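SIRV1 hypothetical protein ORF119 (PDB 2X3G) is of unknown function, but comes from a rod-shaped archaeal virus and belongs to the 117-like family of viral proteins. Local coordinates at residues Y65-F70 / K82-H87. Sequence-based numbering, arbitrary orientation.
Sequences YHILVF and KHMPSH
A Met-aromatic contact in the hydrophobic core joins Tyr65 of the strand 64-71 to Met84, a selenomethionine in the loop that follows the helix 77-82. The SE atom of Met84 sits beside the Tyr65 ring rather than over its face: SE lies 5.3 Å from the ring centroid, 76° off the ring normal. The ring atom it meets is CD1 of Tyr65, 4.1 Å from SE of Met84. Farther along the same ring edge, CE1 of Tyr65 approaches CG of Pro85 at 4.2 Å, again near the ring plane, so that two consecutive loop residues line one edge of the tyrosine. The Met84 chain is bent at chi2 and again at chi3, which turns its end toward the strand although its CB does not point there. Its CE methyl then meets the CD1 methyl of Ile67 tip to tip at 3.7 Å. The CG1 branch of Ile67 is extended, with CD1 anti to CA (chi2 -173°), and so reaches away from the strand backbone. The strand is an inner one of a four-stranded antiparallel sheet, paired with the strands 15-22 and 49-55, and the loop leads into the strand 89-94, outermost within this chain, on the far side of 15-22. Backbones stay well apart, with the CA atoms of Tyr65 and Met84 10.1 Å from each other, and side chains alone bridge the gap. Helix 30-44 packs on this same face: Phe37 touches Met84, Ile33 touches Tyr65, and Phe34 meets the Tyr65 ring edge-to-face. The phenol oxygen of Tyr65 is satisfied by a hydrogen bond with Thr30 OG1, while Pro85, partly exposed, also rests on Thr23 and Tyr25.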
ATOM      1  N   TYR A  65      -8.319   1.580  -9.619  1.00 23.17           N
ATOM      2  CA  TYR A  65      -7.041   1.402 -10.312  1.00 22.53           C
ATOM      3  C   TYR A  65      -6.496   2.753 -10.753  1.00 20.37           C
ATOM      4  O   TYR A  65      -7.251   3.612 -11.168  1.00 18.27           O
ATOM      5  CB  TYR A  65      -7.191   0.567 -11.590  1.00 22.95           C
ATOM      6  CG  TYR A  65      -7.885  -0.778 -11.499  1.00 25.28           C
ATOM      7  CD1 TYR A  65      -8.641  -1.243 -12.575  1.00 26.14           C
ATOM      8  CD2 TYR A  65      -7.762  -1.596 -10.384  1.00 26.32           C
ATOM      9  CE1 TYR A  65      -9.268  -2.468 -12.547  1.00 26.96           C
ATOM     10  CE2 TYR A  65      -8.376  -2.825 -10.340  1.00 27.77           C
ATOM     11  CZ  TYR A  65      -9.134  -3.259 -11.430  1.00 29.09           C
ATOM     12  OH  TYR A  65      -9.752  -4.475 -11.415  1.00 30.98           O
ATOM     13  N   HIS A  66      -5.188   2.925 -10.685  1.00 19.29           N
ATOM     14  CA  HIS A  66      -4.523   4.080 -11.295  1.00 18.95           C
ATOM     15  C   HIS A  66      -3.459   3.537 -12.220  1.00 18.39           C
ATOM     16  O   HIS A  66      -2.743   2.615 -11.858  1.00 18.91           O
ATOM     17  CB  HIS A  66      -3.873   5.005 -10.259  1.00 19.16           C
ATOM     18  CG  HIS A  66      -4.826   5.592  -9.275  1.00 22.43           C
ATOM     19  ND1 HIS A  66      -5.778   6.528  -9.620  1.00 24.32           N
ATOM     20  CD2 HIS A  66      -4.968   5.380  -7.948  1.00 24.36           C
ATOM     21  CE1 HIS A  66      -6.467   6.862  -8.546  1.00 25.95           C
ATOM     22  NE2 HIS A  66      -6.001   6.175  -7.521  1.00 26.93           N
ATOM     23  N   ILE A  67      -3.358   4.119 -13.409  1.00 17.95           N
ATOM     24  CA  ILE A  67      -2.459   3.634 -14.420  1.00 18.15           C
ATOM     25  C   ILE A  67      -1.757   4.808 -15.086  1.00 17.70           C
ATOM     26  O   ILE A  67      -2.416   5.755 -15.491  1.00 17.54           O
ATOM     27  CB  ILE A  67      -3.227   2.818 -15.480  1.00 17.85           C
ATOM     28  CG1 ILE A  67      -3.971   1.642 -14.843  1.00 19.37           C
ATOM     29  CG2 ILE A  67      -2.291   2.263 -16.539  1.00 18.64           C
ATOM     30  CD1 ILE A  67      -4.601   0.711 -15.873  1.00 20.74           C
ATOM     31  N   LEU A  68      -0.424   4.746 -15.177  1.00 17.56           N
ATOM     32  CA  LEU A  68       0.325   5.612 -16.092  1.00 16.33           C
ATOM     33  C   LEU A  68       0.749   4.833 -17.315  1.00 15.81           C
ATOM     34  O   LEU A  68       1.314   3.744 -17.213  1.00 16.34           O
ATOM     35  CB  LEU A  68       1.587   6.175 -15.457  1.00 16.56           C
ATOM     36  CG  LEU A  68       1.427   7.285 -14.463  1.00 16.89           C
ATOM     37  CD1 LEU A  68       2.820   7.607 -13.915  1.00 15.34           C
ATOM     38  CD2 LEU A  68       0.790   8.502 -15.098  1.00 14.78           C
ATOM     39  N   VAL A  69       0.451   5.397 -18.470  1.00 14.78           N
ATOM     40  CA  VAL A  69       0.851   4.818 -19.753  1.00 14.17           C
ATOM     41  C   VAL A  69       1.812   5.832 -20.389  1.00 13.85           C
ATOM     42  O   VAL A  69       1.461   6.986 -20.595  1.00 13.09           O
ATOM     43  CB  VAL A  69      -0.366   4.551 -20.656  1.00 14.71           C
ATOM     44  CG1 VAL A  69       0.077   4.139 -22.076  1.00 14.04           C
ATOM     45  CG2 VAL A  69      -1.286   3.469 -20.044  1.00 15.47           C
ATOM     46  N   PHE A  70       3.026   5.388 -20.653  1.00 13.37           N
ATOM     47  CA  PHE A  70       4.012   6.152 -21.405  1.00 13.04           C
ATOM     48  C   PHE A  70       4.112   5.588 -22.816  1.00 13.03           C
ATOM     49  O   PHE A  70       4.420   4.424 -22.989  1.00 13.19           O
ATOM     50  CB  PHE A  70       5.353   6.003 -20.728  1.00 14.15           C
ATOM     51  CG  PHE A  70       5.329   6.368 -19.291  1.00 12.34           C
ATOM     52  CD1 PHE A  70       5.164   5.387 -18.309  1.00 14.57           C
ATOM     53  CD2 PHE A  70       5.465   7.693 -18.894  1.00 14.87           C
ATOM     54  CE1 PHE A  70       5.159   5.725 -16.969  1.00 14.78           C
ATOM     55  CE2 PHE A  70       5.473   8.027 -17.575  1.00 15.17           C
ATOM     56  CZ  PHE A  70       5.309   7.044 -16.597  1.00 14.49           C
ATOM     57  N   LYS A  82     -12.738  -0.358 -23.603  1.00 25.02           N
ATOM     58  CA  LYS A  82     -12.979  -1.738 -24.051  1.00 27.21           C
ATOM     59  C   LYS A  82     -12.103  -2.738 -23.282  1.00 26.81           C
ATOM     60  O   LYS A  82     -12.515  -3.891 -23.050  1.00 27.51           O
ATOM     61  CB  LYS A  82     -12.787  -1.868 -25.571  1.00 27.61           C
ATOM     62  CG  LYS A  82     -12.633  -3.292 -26.063  1.00 30.25           C
ATOM     63  CD  LYS A  82     -12.996  -3.448 -27.529  1.00 32.21           C
ATOM     64  CE  LYS A  82     -12.840  -4.907 -27.962  1.00 34.66           C
ATOM     65  NZ  LYS A  82     -13.481  -5.162 -29.273  1.00 37.97           N
ATOM     66  N   HIS A  83     -10.919  -2.290 -22.869  1.00 25.01           N
ATOM     67  CA  HIS A  83      -9.997  -3.142 -22.119  1.00 25.90           C
ATOM     68  C   HIS A  83     -10.051  -2.924 -20.614  1.00 25.95           C
ATOM     69  O   HIS A  83      -9.117  -3.285 -19.889  1.00 26.10           O
ATOM     70  CB  HIS A  83      -8.577  -2.945 -22.644  1.00 24.73           C
ATOM     71  CG  HIS A  83      -8.400  -3.437 -24.040  1.00 26.32           C
ATOM     72  ND1 HIS A  83      -8.409  -2.598 -25.132  1.00 26.24           N
ATOM     73  CD2 HIS A  83      -8.245  -4.688 -24.525  1.00 29.62           C
ATOM     74  CE1 HIS A  83      -8.245  -3.312 -26.230  1.00 28.82           C
ATOM     75  NE2 HIS A  83      -8.154  -4.584 -25.891  1.00 30.67           N
HETATM   76  N   MSE A  84     -11.150  -2.349 -20.139  1.00 26.90           N
HETATM   77  CA  MSE A  84     -11.364  -2.156 -18.713  1.00 27.36           C
HETATM   78  C   MSE A  84     -12.720  -2.735 -18.357  1.00 28.88           C
HETATM   79  O   MSE A  84     -13.558  -2.944 -19.247  1.00 29.68           O
HETATM   80  CB  MSE A  84     -11.255  -0.668 -18.335  1.00 27.41           C
HETATM   81  CG  MSE A  84      -9.833  -0.157 -18.169  1.00 28.20           C
HETATM   82 SE   MSE A  84      -8.922  -0.948 -16.610  1.00 38.20          SE
HETATM   83  CE  MSE A  84      -7.212  -1.455 -17.423  1.00 30.11           C
ATOM     84  N   PRO A  85     -12.940  -3.033 -17.061  1.00 29.34           N
ATOM     85  CA  PRO A  85     -14.193  -3.654 -16.636  1.00 30.94           C
ATOM     86  C   PRO A  85     -15.414  -2.887 -17.105  1.00 31.04           C
ATOM     87  O   PRO A  85     -15.392  -1.657 -17.168  1.00 29.18           O
ATOM     88  CB  PRO A  85     -14.100  -3.634 -15.103  1.00 31.29           C
ATOM     89  CG  PRO A  85     -12.647  -3.656 -14.824  1.00 30.09           C
ATOM     90  CD  PRO A  85     -12.025  -2.825 -15.921  1.00 28.78           C
ATOM     91  N   SER A  86     -16.458  -3.631 -17.452  1.00 32.76           N
ATOM     92  CA  SER A  86     -17.698  -3.056 -17.921  1.00 33.73           C
ATOM     93  C   SER A  86     -18.273  -2.071 -16.888  1.00 32.91           C
ATOM     94  O   SER A  86     -18.242  -2.328 -15.686  1.00 32.88           O
ATOM     95  CB  SER A  86     -18.688  -4.173 -18.230  1.00 36.33           C
ATOM     96  OG  SER A  86     -19.866  -3.656 -18.808  1.00 39.90           O
ATOM     97  N   HIS A  87     -18.749  -0.929 -17.375  1.00 31.82           N
ATOM     98  CA  HIS A  87     -19.378   0.085 -16.548  1.00 31.90           C
ATOM     99  C   HIS A  87     -18.421   0.713 -15.530  1.00 30.08           C
ATOM    100  O   HIS A  87     -18.860   1.205 -14.492  1.00 31.68           O
ATOM    101  CB  HIS A  87     -20.624  -0.482 -15.850  1.00 34.54           C
ATOM    102  CG  HIS A  87     -21.629  -1.073 -16.792  1.00 37.21           C
ATOM    103  ND1 HIS A  87     -21.582  -2.388 -17.205  1.00 40.55           N
ATOM    104  CD2 HIS A  87     -22.712  -0.529 -17.398  1.00 40.30           C
ATOM    105  CE1 HIS A  87     -22.591  -2.628 -18.025  1.00 42.43           C
ATOM    106  NE2 HIS A  87     -23.292  -1.516 -18.159  1.00 42.60           N
TER